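Long-range contacts in sucrose 6(F)-phosphate phosphorylase (Thermoanaerobacterium thermosaccharolyticum DSM 571, PDB 6S9V), which is a phosphorylase of the alpha-amylase family, with a catalytic domain built on a TIM barrel: residues 252-257 / 271-276; 312-317 / 355-360; 340-345 / 411-416. One frame throughout, in Å; residues are numbered along the deposited sequence.

Contact 1: 252-257 / 271-276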
# COMPACT_ATOMS: atom_id res chain seq x y z
N GLU A 252 0.60 -5.29 -4.81
CA GLU A 252 -0.28 -4.13 -4.79
C GLU A 252 -1.03 -4.07 -6.11
O GLU A 252 -0.44 -3.74 -7.15
CB GLU A 252 0.50 -2.84 -4.58
CG GLU A 252 -0.37 -1.58 -4.69
CD GLU A 252 -0.08 -0.76 -5.94
OE1 GLU A 252 1.10 -0.59 -6.30
OE2 GLU A 252 -1.05 -0.29 -6.58
N VAL A 253 -2.33 -4.36 -6.08
CA VAL A 253 -3.16 -4.38 -7.27
C VAL A 253 -4.47 -3.68 -6.92
O VAL A 253 -5.22 -4.16 -6.07
CB VAL A 253 -3.45 -5.81 -7.76
CG1 VAL A 253 -4.38 -5.83 -8.97
CG2 VAL A 253 -2.14 -6.52 -8.10
N HIS A 254 -4.72 -2.54 -7.55
CA HIS A 254 -6.01 -1.87 -7.50
C HIS A 254 -6.82 -2.38 -8.69
O HIS A 254 -6.55 -2.02 -9.83
CB HIS A 254 -5.85 -0.36 -7.54
CG HIS A 254 -5.24 0.20 -6.29
ND1 HIS A 254 -5.89 0.19 -5.08
CD2 HIS A 254 -4.02 0.75 -6.06
CE1 HIS A 254 -5.12 0.75 -4.16
NE2 HIS A 254 -3.98 1.10 -4.74
N SER A 255 -7.82 -3.22 -8.42
CA SER A 255 -8.60 -3.82 -9.49
C SER A 255 -9.95 -4.26 -8.92
O SER A 255 -10.21 -4.13 -7.73
CB SER A 255 -7.86 -5.01 -10.12
OG SER A 255 -8.64 -5.57 -11.17
N GLN A 256 -10.79 -4.79 -9.80
CA GLN A 256 -12.04 -5.40 -9.35
C GLN A 256 -11.72 -6.57 -8.43
O GLN A 256 -10.65 -7.17 -8.52
CB GLN A 256 -12.87 -5.87 -10.55
CG GLN A 256 -13.25 -4.77 -11.52
CD GLN A 256 -14.09 -5.29 -12.68
OE1 GLN A 256 -14.13 -6.50 -12.94
NE2 GLN A 256 -14.76 -4.38 -13.38
N PHE A 257 -12.66 -6.88 -7.53
CA PHE A 257 -12.35 -7.81 -6.45
C PHE A 257 -12.03 -9.20 -6.97
O PHE A 257 -11.28 -9.94 -6.33
CB PHE A 257 -13.51 -7.84 -5.44
CG PHE A 257 -14.68 -8.66 -5.89
CD1 PHE A 257 -14.73 -10.02 -5.64
CD2 PHE A 257 -15.76 -8.06 -6.53
CE1 PHE A 257 -15.82 -10.77 -6.05
CE2 PHE A 257 -16.84 -8.81 -6.94
CZ PHE A 257 -16.87 -10.16 -6.70
N TYR A 271 -3.23 -6.75 -0.61
CA TYR A 271 -3.74 -5.72 0.27
C TYR A 271 -5.27 -5.76 0.28
O TYR A 271 -5.91 -5.95 -0.75
CB TYR A 271 -3.31 -4.33 -0.19
CG TYR A 271 -1.88 -3.98 0.13
CD1 TYR A 271 -1.51 -3.62 1.42
CD2 TYR A 271 -0.92 -3.96 -0.87
CE1 TYR A 271 -0.21 -3.27 1.71
CE2 TYR A 271 0.39 -3.62 -0.59
CZ TYR A 271 0.74 -3.27 0.70
OH TYR A 271 2.03 -2.93 0.99
N ASP A 272 -5.84 -5.51 1.45
CA ASP A 272 -7.29 -5.38 1.56
C ASP A 272 -7.66 -3.95 1.16
O ASP A 272 -7.65 -3.04 1.99
CB ASP A 272 -7.76 -5.72 2.97
CG ASP A 272 -9.27 -5.85 3.05
OD1 ASP A 272 -9.96 -5.23 2.22
OD2 ASP A 272 -9.76 -6.59 3.94
N PHE A 273 -7.97 -3.75 -0.12
CA PHE A 273 -8.34 -2.43 -0.62
C PHE A 273 -9.84 -2.18 -0.59
O PHE A 273 -10.30 -1.12 -1.05
CB PHE A 273 -7.80 -2.24 -2.04
CG PHE A 273 -6.30 -1.99 -2.11
CD1 PHE A 273 -5.67 -1.12 -1.21
CD2 PHE A 273 -5.53 -2.62 -3.06
CE1 PHE A 273 -4.31 -0.88 -1.29
CE2 PHE A 273 -4.16 -2.39 -3.14
CZ PHE A 273 -3.55 -1.53 -2.26
N ILE A 274 -10.62 -3.11 -0.05
CA ILE A 274 -12.07 -2.95 0.08
C ILE A 274 -12.43 -2.46 1.47
O ILE A 274 -13.39 -1.68 1.64
CB ILE A 274 -12.78 -4.27 -0.25
CG1 ILE A 274 -12.64 -4.59 -1.74
CG2 ILE A 274 -14.25 -4.22 0.12
CD1 ILE A 274 -12.91 -6.03 -2.09
N LEU A 275 -11.69 -2.90 2.49
CA LEU A 275 -12.01 -2.52 3.86
C LEU A 275 -11.96 -1.02 4.12
O LEU A 275 -12.79 -0.53 4.91
CB LEU A 275 -11.06 -3.24 4.82
CG LEU A 275 -11.41 -3.19 6.31
CD1 LEU A 275 -12.66 -3.99 6.64
CD2 LEU A 275 -10.22 -3.66 7.14
N PRO A 276 -11.02 -0.25 3.57
CA PRO A 276 -10.97 1.19 3.93
C PRO A 276 -12.28 1.92 3.65
O PRO A 276 -12.82 2.60 4.54
CB PRO A 276 -9.80 1.73 3.10
CG PRO A 276 -8.92 0.51 2.87
CD PRO A 276 -9.89 -0.64 2.71
O HOH W 1 -3.35 -5.95 -3.69

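Contact 2: 312-317 / 355-360. With SO4 (sulfate ion), chain D.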
# COMPACT_ATOMS: atom_id res chain seq x y z
N ILE A 312 -7.91 6.62 -0.35
CA ILE A 312 -8.88 5.58 -0.03
C ILE A 312 -9.48 5.04 -1.32
O ILE A 312 -10.09 5.81 -2.07
CB ILE A 312 -9.97 6.13 0.92
CG1 ILE A 312 -9.34 6.66 2.21
CG2 ILE A 312 -10.99 5.05 1.21
CD1 ILE A 312 -10.23 7.64 2.98
N PRO A 313 -9.34 3.75 -1.63
CA PRO A 313 -9.79 3.27 -2.94
C PRO A 313 -11.30 3.31 -3.12
O PRO A 313 -12.06 3.00 -2.21
CB PRO A 313 -9.28 1.82 -2.99
CG PRO A 313 -8.13 1.79 -2.04
CD PRO A 313 -8.53 2.74 -0.93
N VAL A 314 -11.72 3.66 -4.34
CA VAL A 314 -13.12 3.60 -4.73
C VAL A 314 -13.25 2.74 -5.98
O VAL A 314 -13.64 1.58 -5.91
CB VAL A 314 -13.70 5.01 -4.94
CG1 VAL A 314 -15.16 4.94 -5.33
CG2 VAL A 314 -13.53 5.83 -3.68
N LYS A 315 -12.92 3.31 -7.16
CA LYS A 315 -12.92 2.53 -8.40
C LYS A 315 -11.49 2.23 -8.85
O LYS A 315 -10.64 3.13 -8.83
CB LYS A 315 -13.63 3.26 -9.54
CG LYS A 315 -15.09 3.52 -9.35
CD LYS A 315 -15.65 4.29 -10.55
CE LYS A 315 -15.58 3.49 -11.85
NZ LYS A 315 -16.38 2.24 -11.77
N PRO A 316 -11.20 1.01 -9.33
CA PRO A 316 -12.08 -0.13 -9.58
C PRO A 316 -12.28 -1.05 -8.37
O PRO A 316 -13.02 -2.04 -8.49
CB PRO A 316 -11.35 -0.88 -10.70
CG PRO A 316 -9.90 -0.66 -10.35
CD PRO A 316 -9.83 0.76 -9.82
N ASP A 317 -11.65 -0.73 -7.24
CA ASP A 317 -11.54 -1.68 -6.13
C ASP A 317 -12.90 -2.12 -5.61
O ASP A 317 -13.07 -3.27 -5.17
CB ASP A 317 -10.72 -1.07 -5.00
CG ASP A 317 -9.35 -0.59 -5.47
OD1 ASP A 317 -9.31 0.32 -6.32
OD2 ASP A 317 -8.33 -1.14 -5.00
N PHE A 355 -19.07 7.92 -13.36
CA PHE A 355 -18.38 8.03 -12.08
C PHE A 355 -16.94 7.58 -12.28
O PHE A 355 -16.70 6.44 -12.72
CB PHE A 355 -19.09 7.16 -11.04
CG PHE A 355 -18.65 7.40 -9.62
CD1 PHE A 355 -18.94 8.59 -8.99
CD2 PHE A 355 -17.98 6.42 -8.92
CE1 PHE A 355 -18.56 8.80 -7.67
CE2 PHE A 355 -17.58 6.63 -7.61
CZ PHE A 355 -17.88 7.82 -6.98
N ASP A 356 -15.97 8.43 -11.96
CA ASP A 356 -14.58 8.13 -12.30
C ASP A 356 -13.65 8.45 -11.13
O ASP A 356 -12.51 8.88 -11.32
CB ASP A 356 -14.13 8.86 -13.57
CG ASP A 356 -14.14 10.36 -13.41
OD1 ASP A 356 -14.85 10.88 -12.52
OD2 ASP A 356 -13.41 11.03 -14.18
N VAL A 357 -14.11 8.18 -9.91
CA VAL A 357 -13.29 8.42 -8.73
C VAL A 357 -12.44 7.18 -8.45
O VAL A 357 -12.97 6.10 -8.15
CB VAL A 357 -14.16 8.76 -7.51
CG1 VAL A 357 -13.27 8.99 -6.30
CG2 VAL A 357 -15.05 9.98 -7.81
N HIS A 358 -11.12 7.35 -8.53
CA HIS A 358 -10.17 6.28 -8.26
C HIS A 358 -9.89 6.17 -6.77
O HIS A 358 -9.99 5.09 -6.19
CB HIS A 358 -8.89 6.53 -9.07
CG HIS A 358 -7.88 5.44 -9.00
ND1 HIS A 358 -8.18 4.12 -9.24
CD2 HIS A 358 -6.55 5.48 -8.75
CE1 HIS A 358 -7.09 3.39 -9.13
NE2 HIS A 358 -6.08 4.19 -8.83
N GLN A 359 -9.56 7.29 -6.13
CA GLN A 359 -9.22 7.30 -4.71
C GLN A 359 -9.62 8.62 -4.08
O GLN A 359 -9.66 9.67 -4.74
CB GLN A 359 -7.72 7.05 -4.51
CG GLN A 359 -7.30 5.66 -4.93
CD GLN A 359 -5.80 5.42 -4.85
OE1 GLN A 359 -5.03 6.30 -4.47
NE2 GLN A 359 -5.39 4.22 -5.22
N ILE A 360 -9.92 8.55 -2.78
CA ILE A 360 -10.23 9.71 -1.95
C ILE A 360 -8.96 10.08 -1.20
O ILE A 360 -8.51 9.33 -0.32
CB ILE A 360 -11.37 9.41 -0.98
CG1 ILE A 360 -12.62 8.94 -1.72
CG2 ILE A 360 -11.68 10.63 -0.12
CD1 ILE A 360 -13.67 8.31 -0.80
S SO4 D . -2.73 3.02 -9.63
O1 SO4 D . -3.17 1.77 -10.26
O2 SO4 D . -2.84 4.13 -10.57
O3 SO4 D . -3.57 3.26 -8.47
O4 SO4 D . -1.33 2.91 -9.23
O HOH W 2 -7.99 2.78 -6.20

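Contact 3: 340-345 / 411-416. With SO4 (sulfate ion), chain I.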
# COMPACT_ATOMS: atom_id res chain seq x y z
N ASN A 340 -9.65 15.76 -1.43
CA ASN A 340 -9.61 15.90 -2.88
C ASN A 340 -9.56 14.51 -3.50
O ASN A 340 -9.40 13.50 -2.80
CB ASN A 340 -8.44 16.76 -3.36
CG ASN A 340 -7.09 16.15 -3.04
OD1 ASN A 340 -6.58 15.33 -3.79
ND2 ASN A 340 -6.50 16.56 -1.92
N LEU A 341 -9.74 14.44 -4.81
CA LEU A 341 -9.97 13.17 -5.47
C LEU A 341 -8.95 12.92 -6.57
O LEU A 341 -8.57 13.83 -7.31
CB LEU A 341 -11.37 13.10 -6.09
CG LEU A 341 -12.53 13.39 -5.15
CD1 LEU A 341 -13.83 13.33 -5.93
CD2 LEU A 341 -12.53 12.42 -3.99
N SER A 342 -8.49 11.67 -6.64
CA SER A 342 -7.77 11.18 -7.80
C SER A 342 -8.77 10.48 -8.71
O SER A 342 -9.50 9.59 -8.27
CB SER A 342 -6.66 10.22 -7.38
OG SER A 342 -5.59 10.92 -6.77
N LEU A 343 -8.77 10.85 -9.98
CA LEU A 343 -9.76 10.37 -10.93
C LEU A 343 -9.14 9.30 -11.82
O LEU A 343 -7.91 9.20 -11.94
CB LEU A 343 -10.31 11.52 -11.77
CG LEU A 343 -10.94 12.67 -10.97
CD1 LEU A 343 -11.55 13.72 -11.90
CD2 LEU A 343 -11.99 12.17 -9.99
N ILE A 344 -10.00 8.50 -12.43
CA ILE A 344 -9.55 7.52 -13.40
C ILE A 344 -9.07 8.20 -14.68
O ILE A 344 -8.03 7.82 -15.24
CB ILE A 344 -10.68 6.52 -13.70
CG1 ILE A 344 -11.02 5.68 -12.46
CG2 ILE A 344 -10.30 5.62 -14.86
CD1 ILE A 344 -10.04 4.58 -12.17
N TYR A 345 -9.79 9.22 -15.14
CA TYR A 345 -9.47 9.86 -16.42
C TYR A 345 -9.29 8.82 -17.52
O TYR A 345 -10.05 7.86 -17.61
CB TYR A 345 -8.21 10.73 -16.33
CG TYR A 345 -8.38 12.04 -15.59
CD1 TYR A 345 -9.13 13.07 -16.14
CD2 TYR A 345 -7.77 12.26 -14.36
CE1 TYR A 345 -9.29 14.27 -15.49
CE2 TYR A 345 -7.92 13.47 -13.70
CZ TYR A 345 -8.68 14.47 -14.27
OH TYR A 345 -8.84 15.67 -13.62
N GLU A 411 -0.27 19.24 -5.21
CA GLU A 411 -0.35 17.79 -5.33
C GLU A 411 -1.36 17.31 -4.30
O GLU A 411 -1.08 17.34 -3.09
CB GLU A 411 1.01 17.14 -5.14
CG GLU A 411 2.03 17.52 -6.20
CD GLU A 411 3.29 16.67 -6.14
OE1 GLU A 411 3.24 15.57 -5.54
OE2 GLU A 411 4.32 17.10 -6.69
N GLY A 412 -2.51 16.85 -4.77
CA GLY A 412 -3.58 16.47 -3.87
C GLY A 412 -3.20 15.39 -2.89
O GLY A 412 -3.66 15.41 -1.74
N ARG A 413 -2.35 14.44 -3.30
CA ARG A 413 -2.03 13.33 -2.41
C ARG A 413 -1.17 13.76 -1.23
O ARG A 413 -1.09 13.02 -0.24
CB ARG A 413 -1.32 12.21 -3.16
CG ARG A 413 -2.22 11.42 -4.11
CD ARG A 413 -1.45 10.29 -4.78
NE ARG A 413 -2.20 9.68 -5.87
CZ ARG A 413 -2.19 10.13 -7.12
NH1 ARG A 413 -1.47 11.20 -7.44
NH2 ARG A 413 -2.90 9.51 -8.05
N GLU A 414 -0.53 14.93 -1.31
CA GLU A 414 0.23 15.44 -0.18
C GLU A 414 -0.66 15.80 1.01
O GLU A 414 -0.12 16.05 2.10
CB GLU A 414 1.07 16.64 -0.62
CG GLU A 414 2.46 16.26 -1.16
CD GLU A 414 3.44 15.87 -0.06
OE1 GLU A 414 3.51 16.60 0.96
OE2 GLU A 414 4.14 14.83 -0.19
N ILE A 415 -1.98 15.80 0.85
CA ILE A 415 -2.89 16.07 1.96
C ILE A 415 -2.67 15.07 3.08
O ILE A 415 -2.91 15.37 4.26
CB ILE A 415 -4.35 16.03 1.46
CG1 ILE A 415 -5.29 16.72 2.45
CG2 ILE A 415 -4.80 14.58 1.24
CD1 ILE A 415 -6.67 16.96 1.88
N ASN A 416 -2.20 13.87 2.74
CA ASN A 416 -2.06 12.74 3.65
C ASN A 416 -0.60 12.31 3.77
O ASN A 416 -0.32 11.15 4.09
CB ASN A 416 -2.94 11.59 3.14
CG ASN A 416 -3.00 10.42 4.10
OD1 ASN A 416 -3.17 10.58 5.30
ND2 ASN A 416 -2.88 9.21 3.55
S SO4 I . 2.04 10.35 -6.29
O1 SO4 I . 2.17 10.03 -7.71
O2 SO4 I . 1.30 9.29 -5.62
O3 SO4 I . 1.33 11.62 -6.15
O4 SO4 I . 3.36 10.48 -5.68
O HOH W 3 -4.41 8.88 -4.87

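Contact 1: 252-257 / 271-276
His254 and Phe273 stack face to face, with ring centroids 3.9 Å apart and planes tilted by 29°. His254 CE1 sits over the centre of the phenyl ring. Phe273 CE2 lies nearer the rim of the imidazole. On the opposite face of Phe273, Tyr271 CB rests 3.5 Å above the ring plane, so the phenyl group is sandwiched. His254 ND1 is hydrogen-bonded to Asp317 OD2, a bond that fixes the rotation of the imidazole.

Two further groups meet the edge of Phe273. Val253 O is 3.4 Å from Phe273 CD2. Glu252 CG meets the ring edge further round, at CZ, while Glu252 OE1 is held elsewhere by Ala212 N. Apart from these, Phe257 CB touches Ile274 CD1 at 3.9 Å.

No direct hydrogen bond joins the segments. A water accepts from Val253 N at 3.0 Å and from Tyr271 N at 3.2 Å, bridging the two backbones. Asp272 OD1 accepts from both Ile274 N and Leu275 N, a cap on the turn into helix 275-285.

Strands 248-251 and 269-271 are neighbours in the closed parallel sheet. Packing at the C-terminal ends of such adjacent strands belongs to the TIM-barrel fold.

Contact 2: 312-317 / 355-360
Ile312 and Pro313 pair with Ile360 and Gln359 as antiparallel strands at one side of a three-stranded sheet. The middle strand carries a classic beta bulge, where His358 and Gln359 both face Ser342. Ile312 and Ile360 form the hydrogen-bonded pair, with N to O distances of 2.8 Å in both directions (Ile312 N to Ile360 O, Ile360 N to Ile312 O). Pro313 faces Gln359 in the non-hydrogen-bonded pair. Beyond the strand, Val314 N still bonds to His358 O and Lys315 N to Val357 O.

The His358 ring reaches back to 312-317. Its CG, anti to the backbone N (chi1 -174°), lies 3.6 Å from Lys315 O. His358 ND1 donates to Lys315 O at 2.7 Å, in the plane of that carbonyl. His358 NE2 donates to O3 of a sulfate ion at 2.7 Å, nearly straight at 175°. The ring is thus held at both nitrogens. Tyr215 and Arg148 also bond this sulfate, which probably came from the crystallisation liquor. Pro316, after a cis peptide, brings CD to the imidazole edge. A water above one ring face donates to Asp317 OD1 and His358 O and accepts from Gln359 NE2.

Val314 carries the apolar contacts. Val314 CG1 meets the Phe355 ring edge at CE2, 3.7 Å away. Val314 CG2 packs on Ile360 CG1 at 3.8 Å. Lys315 runs its aliphatic CD past Phe355 CD2 at 3.6 Å, and its NZ makes a salt bridge to Asp319.

Helix 324-336 packs on Phe355 and Ile360, and helix 275-285 on Ile312. Strand 340-343 flanks strand 357-361 across from strand 312-313.

Contact 3: 340-345 / 411-416
Gly412 O is gripped by two donors, Asn340 ND2 and Ile415 N, which reach it from opposite faces of its carbonyl plane. The Asn340 ND2 to Gly412 O bond is 3.1 Å long, with an N-H...O angle of 163°. The oxygen lies in the plane of the Asn340 amide, but the donor is tilted 32° from the carbonyl plane. Ile415 N closes the 3-10 turn on the same oxygen.

Asn340 CG stands between the backbone N and the carbonyl carbon (chi1 64°), turned toward the 3-10 segment. Asn340 OD1 comes within 3.2 Å of Gly412 CA. This close approach relies on the glycine, which has no CB to stand in the way of the oxygen. That OD1 accepts from Asn361 ND2. Ile415 CD1 packs against Asn340 ND2 at 3.8 Å.

Ser342 OG sits 3.2 Å above the plane of the Arg413 guanidinium, toward the rim. The angle is too poor for a hydrogen bond to NH2. Instead, a water accepts from Ser342 OG at 3.0 Å and, weakly, from Arg413 NE. Asn361 ND2 also bonds Ser342 OG.

Arg413 NH1 makes a weak bond to O3 of a sulfate ion, probably from the crystallisation liquor. Lys173 and Arg417 also bond this sulfate. Three basic side chains around one anion are consistent with a locally positive patch.

Contact 1 comes first along the chain. It closes a short loop holding most of helix 257-265 and of strand 269-271, within the TIM barrel, and ends before the others open. Contact 2 then closes a loop of 37 residues that includes helix 324-336 and strand 340-343. Contact 3 starts inside that loop and ends far beyond it, at 411-416, so contacts 2 and 3 cross. They share the three-stranded sheet, where His358 N meets Ser342 O. Contact 2 also touches contact 1, as where Pro316 packs on Ser255. Contacts 1 and 3 do not touch; their centres are about 17 Å apart. Together they join barrel, small sheet and the 3-10 turn after helix 403-409.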